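Local coordinates for holo-[acyl-carrier-protein] synthase (PDB 5SUV) that belongs to the 4'-phosphopantetheinyl transferase superfamily and forms a three-chain assembly that binds coenzyme A between neighbouring subunits, at residues Ile6-Val11 / Thr117-Val122; Gly85-Phe90 / Leu109-Glu114; Lys14-Leu19 / Tyr49-Phe54. All blocks are in the same frame, centred on the assembly; numbering follows the deposited sequence.

Interaction 1. Residues Ile6-Val11 / Thr117-Val122; sequences IGTDIV and TVLAFV
Gly-7, Asp-9 and Val-11 face Val-122, Ala-120 and Val-118 as three successive hydrogen-bonded pairs of an antiparallel ladder, each pair exchanging two backbone bonds. The segment axes run at 175° to each other and approach to 4.7 Å. At one end Gly-7 N donates to Val-122 O over 2.8 Å; at the other, Val-118 N reaches Val-11 O over the same 2.8 Å. In the middle Ala-120 N meets Asp-9 O at 3.0 Å, and Asp-9 N returns the bond to Ala-120 O.

That last carbonyl takes a second donor. Thr-8 OG1 lies anti to the backbone N (chi1 -169°) and bonds to Ala-120 O at 3.2 Å, tilted 23° from the carbonyl plane. The same hydroxyl oxygen stands 3.8 Å above the plane of the Phe-121 ring, over its centre, while the two side chains run side by side. On this face of the sheet Ile-10 CG2 also touches Leu-119 CD1 at 3.5 Å, the two side chains crossing at a slant.

The non-hydrogen-bonded pairs, Thr-8 with Phe-121 and Ile-10 with Leu-119, direct their backbone polar groups outward. Thr-8 N and Ile-10 N bond to Ser-110 OG and Ser-112 OG of the second subunit, Lys-62 NZ serves Thr-8 O, and Leu-119 and Phe-121 bond to strand 106-114. Phe-121 meets its counterparts in both other subunits, whereas Val-11 and Val-122, on the other face, pack on helix 46-63.

Almost wholly buried, this is a regular antiparallel strand pair in which the central strand 117-125 joins strand 3-12 to the sheet, with one face at the trimer interface and Asp-9 contributing to a coenzyme A pocket.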
loop_
_atom_site.group_PDB
_atom_site.type_symbol
_atom_site.label_atom_id
_atom_site.label_comp_id
_atom_site.label_asym_id
_atom_site.label_seq_id
_atom_site.Cartn_x
_atom_site.Cartn_y
_atom_site.Cartn_z
ATOM N N ILE A 6 5.579 -8.741 -3.060
ATOM C CA ILE A 6 5.081 -7.388 -2.884
ATOM C C ILE A 6 5.822 -6.773 -1.715
ATOM O O ILE A 6 6.364 -7.476 -0.850
ATOM C CB ILE A 6 3.559 -7.361 -2.636
ATOM C CG1 ILE A 6 3.230 -8.102 -1.359
ATOM C CG2 ILE A 6 2.828 -8.003 -3.804
ATOM C CD1 ILE A 6 1.708 -8.060 -1.032
ATOM N N GLY A 7 5.883 -5.450 -1.714
ATOM C CA GLY A 7 6.607 -4.736 -0.680
ATOM C C GLY A 7 5.979 -3.407 -0.381
ATOM O O GLY A 7 5.396 -2.745 -1.251
ATOM N N THR A 8 6.099 -2.997 0.876
ATOM C CA THR A 8 5.631 -1.692 1.284
ATOM C C THR A 8 6.621 -1.105 2.277
ATOM O O THR A 8 7.373 -1.823 2.940
ATOM C CB THR A 8 4.222 -1.777 1.902
ATOM O OG1 THR A 8 3.692 -0.469 2.062
ATOM C CG2 THR A 8 4.272 -2.493 3.243
ATOM N N ASP A 9 6.607 0.217 2.372
ATOM C CA ASP A 9 7.448 0.900 3.336
ATOM C C ASP A 9 6.795 2.233 3.672
ATOM O O ASP A 9 6.262 2.912 2.788
ATOM C CB ASP A 9 8.856 1.099 2.772
ATOM C CG ASP A 9 9.919 1.165 3.848
ATOM O OD1 ASP A 9 9.907 0.323 4.771
ATOM O OD2 ASP A 9 10.785 2.055 3.759
ATOM N N ILE A 10 6.821 2.590 4.953
ATOM C CA ILE A 10 6.474 3.936 5.389
ATOM C C ILE A 10 7.695 4.549 6.053
ATOM O O ILE A 10 8.412 3.886 6.811
ATOM C CB ILE A 10 5.247 3.956 6.326
ATOM C CG1 ILE A 10 5.261 2.748 7.253
ATOM C CG2 ILE A 10 3.967 4.018 5.491
ATOM C CD1 ILE A 10 4.119 2.732 8.258
ATOM N N VAL A 11 7.954 5.805 5.718
ATOM C CA VAL A 11 9.156 6.506 6.133
ATOM C C VAL A 11 8.749 7.885 6.613
ATOM O O VAL A 11 8.035 8.607 5.906
ATOM C CB VAL A 11 10.186 6.622 4.992
ATOM C CG1 VAL A 11 11.351 7.505 5.412
ATOM C CG2 VAL A 11 10.679 5.249 4.590
ATOM N N THR A 117 4.617 11.707 6.382
ATOM C CA THR A 117 4.632 10.298 6.011
ATOM C C THR A 117 4.917 10.156 4.522
ATOM O O THR A 117 4.207 10.731 3.689
ATOM C CB THR A 117 3.300 9.640 6.366
ATOM O OG1 THR A 117 3.086 9.730 7.780
ATOM C CG2 THR A 117 3.287 8.182 5.974
ATOM N N VAL A 118 5.948 9.385 4.190
ATOM C CA VAL A 118 6.204 8.971 2.821
ATOM C C VAL A 118 5.893 7.489 2.718
ATOM O O VAL A 118 6.247 6.704 3.603
ATOM C CB VAL A 118 7.653 9.252 2.384
ATOM C CG1 VAL A 118 7.872 8.776 0.957
ATOM C CG2 VAL A 118 7.940 10.723 2.492
ATOM N N LEU A 119 5.210 7.112 1.653
ATOM C CA LEU A 119 4.740 5.752 1.468
ATOM C C LEU A 119 5.186 5.220 0.113
ATOM O O LEU A 119 5.125 5.936 -0.890
ATOM C CB LEU A 119 3.223 5.721 1.578
ATOM C CG LEU A 119 2.450 4.458 1.267
ATOM C CD1 LEU A 119 2.932 3.359 2.161
ATOM C CD2 LEU A 119 0.972 4.754 1.491
ATOM N N ALA A 120 5.619 3.955 0.090
ATOM C CA ALA A 120 5.978 3.265 -1.143
ATOM C C ALA A 120 5.310 1.895 -1.190
ATOM O O ALA A 120 5.252 1.181 -0.184
ATOM C CB ALA A 120 7.511 3.103 -1.281
ATOM N N PHE A 121 4.809 1.538 -2.370
ATOM C CA PHE A 121 4.290 0.209 -2.670
ATOM C C PHE A 121 5.010 -0.326 -3.905
ATOM O O PHE A 121 5.217 0.412 -4.870
ATOM C CB PHE A 121 2.789 0.215 -2.960
ATOM C CG PHE A 121 1.917 0.279 -1.745
ATOM C CD1 PHE A 121 1.757 1.463 -1.046
ATOM C CD2 PHE A 121 1.215 -0.840 -1.328
ATOM C CE1 PHE A 121 0.933 1.521 0.063
ATOM C CE2 PHE A 121 0.387 -0.788 -0.219
ATOM C CZ PHE A 121 0.243 0.399 0.479
ATOM N N VAL A 122 5.362 -1.608 -3.878
ATOM C CA VAL A 122 6.093 -2.244 -4.966
ATOM C C VAL A 122 5.506 -3.626 -5.208
ATOM O O VAL A 122 5.275 -4.391 -4.260
ATOM C CB VAL A 122 7.601 -2.365 -4.648
ATOM C CG1 VAL A 122 8.315 -3.172 -5.716
ATOM C CG2 VAL A 122 8.244 -0.995 -4.510
#

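Interaction 2. Residues Gly85-Phe90 / Leu109-Glu114; sequences GKPEFF and LSMSDE. With COA (coenzyme A), chain F.
Pro-87 and Leu-109 are linked through a single water rather than by a direct hydrogen bond between their strands. Water 1 donates to Pro-87 O at 3.1 Å and accepts from Leu-109 N at 3.0 Å. The segment axes come no closer than 6.3 Å, with their N-to-C directions 129° apart, well off the antiparallel alignment of a regular ladder.

Apolar groups do the rest. Leu-109 CD2 lies over one face of the Phe-89 ring, 4.1 Å from the centroid and 21° off the normal, displaced toward the rim in a CH-pi contact. The two side chains cross at about a right angle, and Leu-109 CD2 also touches Pro-87 CB. Met-111 is bent at its last torsion (chi3 -68°), which places CE 3.8 Å from Pro-87 CB.

The same residues border coenzyme A. Pro-87 CG comes within 3.4 Å of COA O2B, beside the ribose, and Met-111 CE approaches the phosphate oxygen O8A. Farther along the strand Ser-112 OG donates to COA O2A at 3.3 Å, while Lys-86 CB and CG lie over one face of the adenine, near N1A and C2A.

Strand 87-91 pairs with strand 77-81, and strand 106-114 with strand 117-125, so the contact bridges two separate sheets. Leu-109 and Met-111 pack on Ala-56 of helix 46-63, Leu-109 also meets Ile-79 of strand 77-81, and Phe-89 rests on Val-122 of strand 117-125.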
loop_
_atom_site.group_PDB
_atom_site.type_symbol
_atom_site.label_atom_id
_atom_site.label_comp_id
_atom_site.label_asym_id
_atom_site.label_seq_id
_atom_site.Cartn_x
_atom_site.Cartn_y
_atom_site.Cartn_z
ATOM N N GLY A 85 5.942 11.435 -15.476
ATOM C CA GLY A 85 6.219 11.526 -14.058
ATOM C C GLY A 85 6.029 10.238 -13.284
ATOM O O GLY A 85 6.263 10.229 -12.068
ATOM N N LYS A 86 5.621 9.158 -13.934
ATOM C CA LYS A 86 5.443 7.894 -13.221
ATOM C C LYS A 86 6.798 7.404 -12.713
ATOM O O LYS A 86 7.751 7.324 -13.499
ATOM C CB LYS A 86 4.814 6.840 -14.128
ATOM C CG LYS A 86 4.440 5.543 -13.401
ATOM C CD LYS A 86 4.014 4.445 -14.364
ATOM C CE LYS A 86 5.197 3.878 -15.123
ATOM N NZ LYS A 86 4.778 2.734 -15.994
ATOM N N PRO A 87 6.931 7.083 -11.426
ATOM C CA PRO A 87 8.213 6.574 -10.932
ATOM C C PRO A 87 8.458 5.161 -11.429
ATOM O O PRO A 87 7.519 4.384 -11.635
ATOM C CB PRO A 87 8.041 6.602 -9.411
ATOM C CG PRO A 87 6.581 6.348 -9.223
ATOM C CD PRO A 87 5.892 7.044 -10.378
ATOM N N GLU A 88 9.740 4.832 -11.609
ATOM C CA GLU A 88 10.139 3.511 -12.081
ATOM C C GLU A 88 11.571 3.226 -11.634
ATOM O O GLU A 88 12.359 4.142 -11.380
ATOM C CB GLU A 88 10.005 3.404 -13.607
ATOM C CG GLU A 88 10.781 4.456 -14.368
ATOM C CD GLU A 88 10.428 4.501 -15.846
ATOM O OE1 GLU A 88 9.364 3.966 -16.229
ATOM O OE2 GLU A 88 11.216 5.076 -16.622
ATOM N N PHE A 89 11.898 1.941 -11.551
ATOM C CA PHE A 89 13.210 1.502 -11.083
ATOM C C PHE A 89 14.200 1.381 -12.230
ATOM O O PHE A 89 13.830 1.004 -13.346
ATOM C CB PHE A 89 13.111 0.146 -10.384
ATOM C CG PHE A 89 12.414 0.185 -9.064
ATOM C CD1 PHE A 89 12.993 0.823 -7.983
ATOM C CD2 PHE A 89 11.188 -0.437 -8.898
ATOM C CE1 PHE A 89 12.353 0.846 -6.759
ATOM C CE2 PHE A 89 10.540 -0.419 -7.669
ATOM C CZ PHE A 89 11.123 0.210 -6.606
ATOM N N PHE A 90 15.463 1.689 -11.940
ATOM C CA PHE A 90 16.587 1.284 -12.776
ATOM C C PHE A 90 17.595 0.589 -11.870
ATOM O O PHE A 90 17.569 0.755 -10.647
ATOM C CB PHE A 90 17.197 2.477 -13.531
ATOM C CG PHE A 90 17.983 3.416 -12.670
ATOM C CD1 PHE A 90 19.316 3.163 -12.393
ATOM C CD2 PHE A 90 17.405 4.574 -12.171
ATOM C CE1 PHE A 90 20.047 4.028 -11.613
ATOM C CE2 PHE A 90 18.142 5.453 -11.397
ATOM C CZ PHE A 90 19.457 5.173 -11.110
ATOM N N LEU A 109 6.228 0.401 -9.167
ATOM C CA LEU A 109 6.441 1.277 -8.027
ATOM C C LEU A 109 5.369 2.351 -8.008
ATOM O O LEU A 109 5.093 2.972 -9.039
ATOM C CB LEU A 109 7.807 1.962 -8.114
ATOM C CG LEU A 109 8.155 3.067 -7.110
ATOM C CD1 LEU A 109 8.096 2.495 -5.721
ATOM C CD2 LEU A 109 9.549 3.643 -7.411
ATOM N N SER A 110 4.838 2.620 -6.826
ATOM C CA SER A 110 4.064 3.829 -6.605
ATOM C C SER A 110 4.505 4.479 -5.308
ATOM O O SER A 110 4.844 3.802 -4.340
ATOM C CB SER A 110 2.552 3.545 -6.540
ATOM O OG SER A 110 1.817 4.758 -6.423
ATOM N N MET A 111 4.448 5.803 -5.281
ATOM C CA MET A 111 4.784 6.526 -4.070
ATOM C C MET A 111 3.746 7.601 -3.798
ATOM O O MET A 111 3.100 8.105 -4.714
ATOM C CB MET A 111 6.182 7.130 -4.185
ATOM C CG MET A 111 7.253 6.039 -4.110
ATOM S SD MET A 111 8.898 6.712 -4.162
ATOM C CE MET A 111 8.952 7.332 -5.824
ATOM N N SER A 112 3.612 7.937 -2.521
ATOM C CA SER A 112 2.768 9.043 -2.103
ATOM C C SER A 112 3.343 9.633 -0.827
ATOM O O SER A 112 4.080 8.979 -0.087
ATOM C CB SER A 112 1.317 8.592 -1.881
ATOM O OG SER A 112 0.479 9.690 -1.536
ATOM N N ASP A 113 2.986 10.881 -0.558
ATOM C CA ASP A 113 3.405 11.485 0.692
ATOM C C ASP A 113 2.330 12.451 1.150
ATOM O O ASP A 113 1.631 13.055 0.335
ATOM C CB ASP A 113 4.742 12.205 0.546
ATOM C CG ASP A 113 4.665 13.386 -0.389
ATOM O OD1 ASP A 113 4.088 14.414 0.011
ATOM O OD2 ASP A 113 5.199 13.293 -1.515
ATOM N N GLU A 114 2.221 12.585 2.466
ATOM C CA GLU A 114 1.273 13.499 3.095
ATOM C C GLU A 114 1.836 13.874 4.455
ATOM O O GLU A 114 2.057 12.997 5.299
ATOM C CB GLU A 114 -0.103 12.850 3.236
ATOM C CG GLU A 114 -1.189 13.754 3.821
ATOM C CD GLU A 114 -1.789 14.709 2.803
ATOM O OE1 GLU A 114 -1.047 15.229 1.949
ATOM O OE2 GLU A 114 -3.021 14.932 2.863
HETATM N N1A COA F . 1.784 8.272 -12.795
HETATM C C2A COA F . 2.056 7.639 -11.647
HETATM N N3A COA F . 2.592 8.151 -10.573
HETATM C C4A COA F . 2.920 9.523 -10.661
HETATM C C5A COA F . 2.713 10.329 -11.819
HETATM C C6A COA F . 2.128 9.627 -12.864
HETATM N N6A COA F . 1.877 10.261 -13.983
HETATM N N7A COA F . 3.074 11.527 -11.650
HETATM C C8A COA F . 3.537 11.527 -10.429
HETATM N N9A COA F . 3.459 10.345 -9.787
HETATM C C1B COA F . 3.894 10.045 -8.476
HETATM C C2B COA F . 5.455 10.409 -8.298
HETATM O O2B COA F . 6.184 9.400 -7.704
HETATM C C3B COA F . 5.305 11.579 -7.329
HETATM O O3B COA F . 6.310 11.692 -6.454
HETATM P P3B COA F . 7.924 11.813 -7.206
HETATM O O7A COA F . 8.484 12.471 -6.104
HETATM O O8A COA F . 8.295 10.399 -7.400
HETATM O O9A COA F . 7.575 12.565 -8.416
HETATM C C4B COA F . 4.022 11.108 -6.608
HETATM O O4B COA F . 3.167 10.815 -7.647
HETATM C C5B COA F . 3.435 12.167 -5.739
HETATM O O5B COA F . 2.385 11.535 -5.002
HETATM P P1A COA F . 1.326 12.545 -4.406
HETATM O O1A COA F . 1.966 13.542 -3.517
HETATM O O2A COA F . 0.103 11.771 -4.066
HETATM O O3A COA F . 1.025 13.475 -5.710
HETATM P P2A COA F . 0.024 14.618 -5.499
HETATM O O4A COA F . -1.128 14.219 -4.760
HETATM O O5A COA F . 0.653 15.966 -5.214
HETATM O O6A COA F . -0.522 14.764 -7.046
HETATM C CBP COA F . -1.352 13.540 -8.860
HETATM C CCP COA F . -1.128 13.580 -7.388
HETATM C CDP COA F . -0.089 13.168 -9.451
HETATM C CEP COA F . -2.346 12.464 -9.205
HETATM C CAP COA F . -1.860 14.890 -9.457
HETATM O OAP COA F . -2.139 14.774 -10.799
HETATM C C9P COA F . -3.169 15.414 -8.834
HETATM O O9P COA F . -4.227 14.943 -9.221
HETATM N N8P COA F . -3.113 16.471 -7.876
HETATM C C7P COA F . -4.344 17.037 -7.220
HETATM C C6P COA F . -5.564 17.004 -8.119
HETATM C C5P COA F . -6.405 18.257 -7.934
HETATM O O5P COA F . -6.854 18.835 -8.866
HETATM N N4P COA F . -6.677 18.722 -6.650
HETATM C C3P COA F . -7.481 19.932 -6.480
HETATM C C2P COA F . -8.952 19.630 -6.369
HETATM S S1P COA F . -9.863 20.055 -7.913
HETATM O O HOH W 1 6.061 1.678 -11.847
#

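Interaction 3. Residues Lys14-Leu19 / Tyr49-Phe54. With COA (coenzyme A), chain F.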
loop_
_atom_site.group_PDB
_atom_site.type_symbol
_atom_site.label_atom_id
_atom_site.label_comp_id
_atom_site.label_asym_id
_atom_site.label_seq_id
_atom_site.Cartn_x
_atom_site.Cartn_y
_atom_site.Cartn_z
ATOM N N LYS A 14 10.866 13.117 9.476
ATOM C CA LYS A 14 11.633 13.432 10.677
ATOM C C LYS A 14 12.722 12.396 10.918
ATOM O O LYS A 14 13.813 12.733 11.392
ATOM C CB LYS A 14 10.702 13.528 11.886
ATOM C CG LYS A 14 9.738 14.706 11.829
ATOM C CD LYS A 14 8.750 14.679 12.990
ATOM C CE LYS A 14 7.714 15.788 12.870
ATOM N NZ LYS A 14 8.338 17.142 12.800
ATOM N N ARG A 15 12.446 11.130 10.598
ATOM C CA ARG A 15 13.469 10.101 10.727
ATOM C C ARG A 15 14.615 10.360 9.765
ATOM O O ARG A 15 15.786 10.188 10.126
ATOM C CB ARG A 15 12.875 8.718 10.481
ATOM C CG ARG A 15 13.885 7.570 10.505
ATOM C CD ARG A 15 13.178 6.245 10.751
ATOM N NE ARG A 15 13.897 5.102 10.193
ATOM C CZ ARG A 15 13.459 4.316 9.207
ATOM N NH1 ARG A 15 12.276 4.512 8.630
ATOM N NH2 ARG A 15 14.215 3.309 8.796
ATOM N N ILE A 16 14.301 10.792 8.540
ATOM C CA ILE A 16 15.357 11.122 7.586
ATOM C C ILE A 16 16.205 12.261 8.131
ATOM O O ILE A 16 17.441 12.203 8.099
ATOM C CB ILE A 16 14.760 11.470 6.210
ATOM C CG1 ILE A 16 14.004 10.275 5.620
ATOM C CG2 ILE A 16 15.852 11.919 5.232
ATOM C CD1 ILE A 16 14.889 9.075 5.243
ATOM N N ILE A 17 15.556 13.301 8.660
ATOM C CA ILE A 17 16.287 14.421 9.246
ATOM C C ILE A 17 17.235 13.928 10.333
ATOM O O ILE A 17 18.413 14.302 10.367
ATOM C CB ILE A 17 15.305 15.481 9.776
ATOM C CG1 ILE A 17 14.556 16.128 8.607
ATOM C CG2 ILE A 17 16.046 16.566 10.590
ATOM C CD1 ILE A 17 13.416 17.084 9.054
ATOM N N ARG A 18 16.748 13.065 11.228
ATOM C CA ARG A 18 17.627 12.518 12.258
ATOM C C ARG A 18 18.813 11.800 11.634
ATOM O O ARG A 18 19.961 11.993 12.051
ATOM C CB ARG A 18 16.860 11.562 13.166
ATOM C CG ARG A 18 15.801 12.234 14.030
ATOM C CD ARG A 18 15.231 11.282 15.090
ATOM N NE ARG A 18 15.388 9.869 14.732
ATOM C CZ ARG A 18 16.370 9.074 15.160
ATOM N NH1 ARG A 18 17.309 9.532 15.980
ATOM N NH2 ARG A 18 16.417 7.806 14.766
ATOM N N LEU A 19 18.549 10.965 10.628
ATOM C CA LEU A 19 19.623 10.211 9.991
ATOM C C LEU A 19 20.626 11.136 9.312
ATOM O O LEU A 19 21.838 10.903 9.378
ATOM C CB LEU A 19 19.038 9.212 8.993
ATOM C CG LEU A 19 18.253 8.048 9.613
ATOM C CD1 LEU A 19 17.490 7.250 8.565
ATOM C CD2 LEU A 19 19.197 7.124 10.378
ATOM N N TYR A 49 13.350 14.009 -1.076
ATOM C CA TYR A 49 14.041 13.192 -2.065
ATOM C C TYR A 49 14.619 11.936 -1.425
ATOM O O TYR A 49 14.342 10.818 -1.872
ATOM C CB TYR A 49 15.138 14.031 -2.723
ATOM C CG TYR A 49 15.909 13.332 -3.819
ATOM C CD1 TYR A 49 16.990 12.512 -3.518
ATOM C CD2 TYR A 49 15.573 13.510 -5.153
ATOM C CE1 TYR A 49 17.706 11.877 -4.512
ATOM C CE2 TYR A 49 16.293 12.880 -6.162
ATOM C CZ TYR A 49 17.355 12.063 -5.835
ATOM O OH TYR A 49 18.075 11.426 -6.829
ATOM N N LEU A 50 15.421 12.099 -0.368
ATOM C CA LEU A 50 15.983 10.938 0.320
ATOM C C LEU A 50 14.890 10.034 0.868
ATOM O O LEU A 50 15.010 8.806 0.816
ATOM C CB LEU A 50 16.901 11.381 1.458
ATOM C CG LEU A 50 18.329 11.798 1.138
ATOM C CD1 LEU A 50 18.992 12.332 2.394
ATOM C CD2 LEU A 50 19.104 10.624 0.586
ATOM N N ALA A 51 13.822 10.620 1.422
ATOM C CA ALA A 51 12.763 9.811 2.011
ATOM C C ALA A 51 12.115 8.905 0.970
ATOM O O ALA A 51 11.885 7.721 1.222
ATOM C CB ALA A 51 11.713 10.717 2.661
ATOM N N LYS A 52 11.791 9.457 -0.201
ATOM C CA LYS A 52 11.147 8.671 -1.253
ATOM C C LYS A 52 12.063 7.557 -1.745
ATOM O O LYS A 52 11.621 6.417 -1.942
ATOM C CB LYS A 52 10.750 9.575 -2.422
ATOM C CG LYS A 52 9.521 10.449 -2.131
ATOM C CD LYS A 52 9.064 11.237 -3.344
ATOM C CE LYS A 52 7.832 12.082 -3.010
ATOM N NZ LYS A 52 7.440 12.984 -4.124
ATOM N N ARG A 53 13.341 7.868 -1.947
ATOM C CA ARG A 53 14.281 6.839 -2.379
ATOM C C ARG A 53 14.425 5.757 -1.319
ATOM O O ARG A 53 14.393 4.563 -1.631
ATOM C CB ARG A 53 15.644 7.466 -2.709
ATOM C CG ARG A 53 15.633 8.517 -3.808
ATOM C CD ARG A 53 14.837 8.076 -5.011
ATOM N NE ARG A 53 15.133 8.853 -6.221
ATOM C CZ ARG A 53 14.641 10.058 -6.489
ATOM N NH1 ARG A 53 13.833 10.667 -5.633
ATOM N NH2 ARG A 53 14.959 10.660 -7.620
ATOM N N PHE A 54 14.552 6.154 -0.054
ATOM C CA PHE A 54 14.683 5.183 1.024
ATOM C C PHE A 54 13.463 4.271 1.080
ATOM O O PHE A 54 13.597 3.045 1.152
ATOM C CB PHE A 54 14.895 5.920 2.350
ATOM C CG PHE A 54 15.256 5.036 3.499
ATOM C CD1 PHE A 54 16.456 4.361 3.523
ATOM C CD2 PHE A 54 14.389 4.885 4.570
ATOM C CE1 PHE A 54 16.788 3.535 4.581
ATOM C CE2 PHE A 54 14.718 4.062 5.631
ATOM C CZ PHE A 54 15.929 3.399 5.642
HETATM N N1A COA F . 1.784 8.272 -12.795
HETATM C C2A COA F . 2.056 7.639 -11.647
HETATM N N3A COA F . 2.592 8.151 -10.573
HETATM C C4A COA F . 2.920 9.523 -10.661
HETATM C C5A COA F . 2.713 10.329 -11.819
HETATM C C6A COA F . 2.128 9.627 -12.864
HETATM N N6A COA F . 1.877 10.261 -13.983
HETATM N N7A COA F . 3.074 11.527 -11.650
HETATM C C8A COA F . 3.537 11.527 -10.429
HETATM N N9A COA F . 3.459 10.345 -9.787
HETATM C C1B COA F . 3.894 10.045 -8.476
HETATM C C2B COA F . 5.455 10.409 -8.298
HETATM O O2B COA F . 6.184 9.400 -7.704
HETATM C C3B COA F . 5.305 11.579 -7.329
HETATM O O3B COA F . 6.310 11.692 -6.454
HETATM P P3B COA F . 7.924 11.813 -7.206
HETATM O O7A COA F . 8.484 12.471 -6.104
HETATM O O8A COA F . 8.295 10.399 -7.400
HETATM O O9A COA F . 7.575 12.565 -8.416
HETATM C C4B COA F . 4.022 11.108 -6.608
HETATM O O4B COA F . 3.167 10.815 -7.647
HETATM C C5B COA F . 3.435 12.167 -5.739
HETATM O O5B COA F . 2.385 11.535 -5.002
HETATM P P1A COA F . 1.326 12.545 -4.406
HETATM O O1A COA F . 1.966 13.542 -3.517
HETATM O O2A COA F . 0.103 11.771 -4.066
HETATM O O3A COA F . 1.025 13.475 -5.710
HETATM P P2A COA F . 0.024 14.618 -5.499
HETATM O O4A COA F . -1.128 14.219 -4.760
HETATM O O5A COA F . 0.653 15.966 -5.214
HETATM O O6A COA F . -0.522 14.764 -7.046
HETATM C CBP COA F . -1.352 13.540 -8.860
HETATM C CCP COA F . -1.128 13.580 -7.388
HETATM C CDP COA F . -0.089 13.168 -9.451
HETATM C CEP COA F . -2.346 12.464 -9.205
HETATM C CAP COA F . -1.860 14.890 -9.457
HETATM O OAP COA F . -2.139 14.774 -10.799
HETATM C C9P COA F . -3.169 15.414 -8.834
HETATM O O9P COA F . -4.227 14.943 -9.221
HETATM N N8P COA F . -3.113 16.471 -7.876
HETATM C C7P COA F . -4.344 17.037 -7.220
HETATM C C6P COA F . -5.564 17.004 -8.119
HETATM C C5P COA F . -6.405 18.257 -7.934
HETATM O O5P COA F . -6.854 18.835 -8.866
HETATM N N4P COA F . -6.677 18.722 -6.650
HETATM C C3P COA F . -7.481 19.932 -6.480
HETATM C C2P COA F . -8.952 19.630 -6.369
HETATM S S1P COA F . -9.863 20.055 -7.913
#
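A crossed pair of helices, 13-23 against 46-63, brings Ile-16 onto Ala-51 and Arg-15 against Phe-54. The segment axes pass 9.7 Å apart at 105°, a steep crossing that confines contact to a few side chains. Ile-16 is the central one: its CG1 lies 3.8 Å from Ala-51 CB, its CG2 reaches Leu-50 CB at 4.0 Å, and its CD1 approaches Phe-54 CD2 at 4.3 Å.

Phe-54 CG is anti to the backbone N (chi1 -171°), and the ring presents its edge to Arg-15. There Arg-15 NH2 sits 3.3 Å from Phe-54 CE2, near the ring plane; with guanidinium and ring planes 70° apart, the charged group is not stacked over the ring face. The firm polar partner of Arg-15 is Glu-114 of the second subunit, salt-bridged through NH1.

Lys-52 extends toward coenzyme A, but a bond from its NZ to COA O3B is doubtful, because NZ is modelled too close to the ligand. Phe-27 and Ile-31 of helix 25-31 and Val-11 of strand 3-12 add to the apolar surroundings. The whole is a buried helix-helix crossing in an alpha+beta fold, its helices packed on an antiparallel sheet.

In the fold
All three contacts are buried, but their chemistry follows their place in the fold. Interaction 1 is held by backbone bonds inside a sheet, interaction 2 by apolar side chains and a water between two sheets, and interaction 3 by side chains between helices. Interactions 1 and 2 share the sheet: Leu-119 N lies 2.8 Å from Ser-112 O, a probable hydrogen bond. Interactions 1 and 3 join where Val-11 CG2 packs 3.7 Å from Phe-54 CD2, strand 3-12 leading directly into helix 13-23. Interactions 2 and 3 touch through Met-111 SD and Lys-52 O, and both reach the same coenzyme A. Residues of all three also touch other subunits.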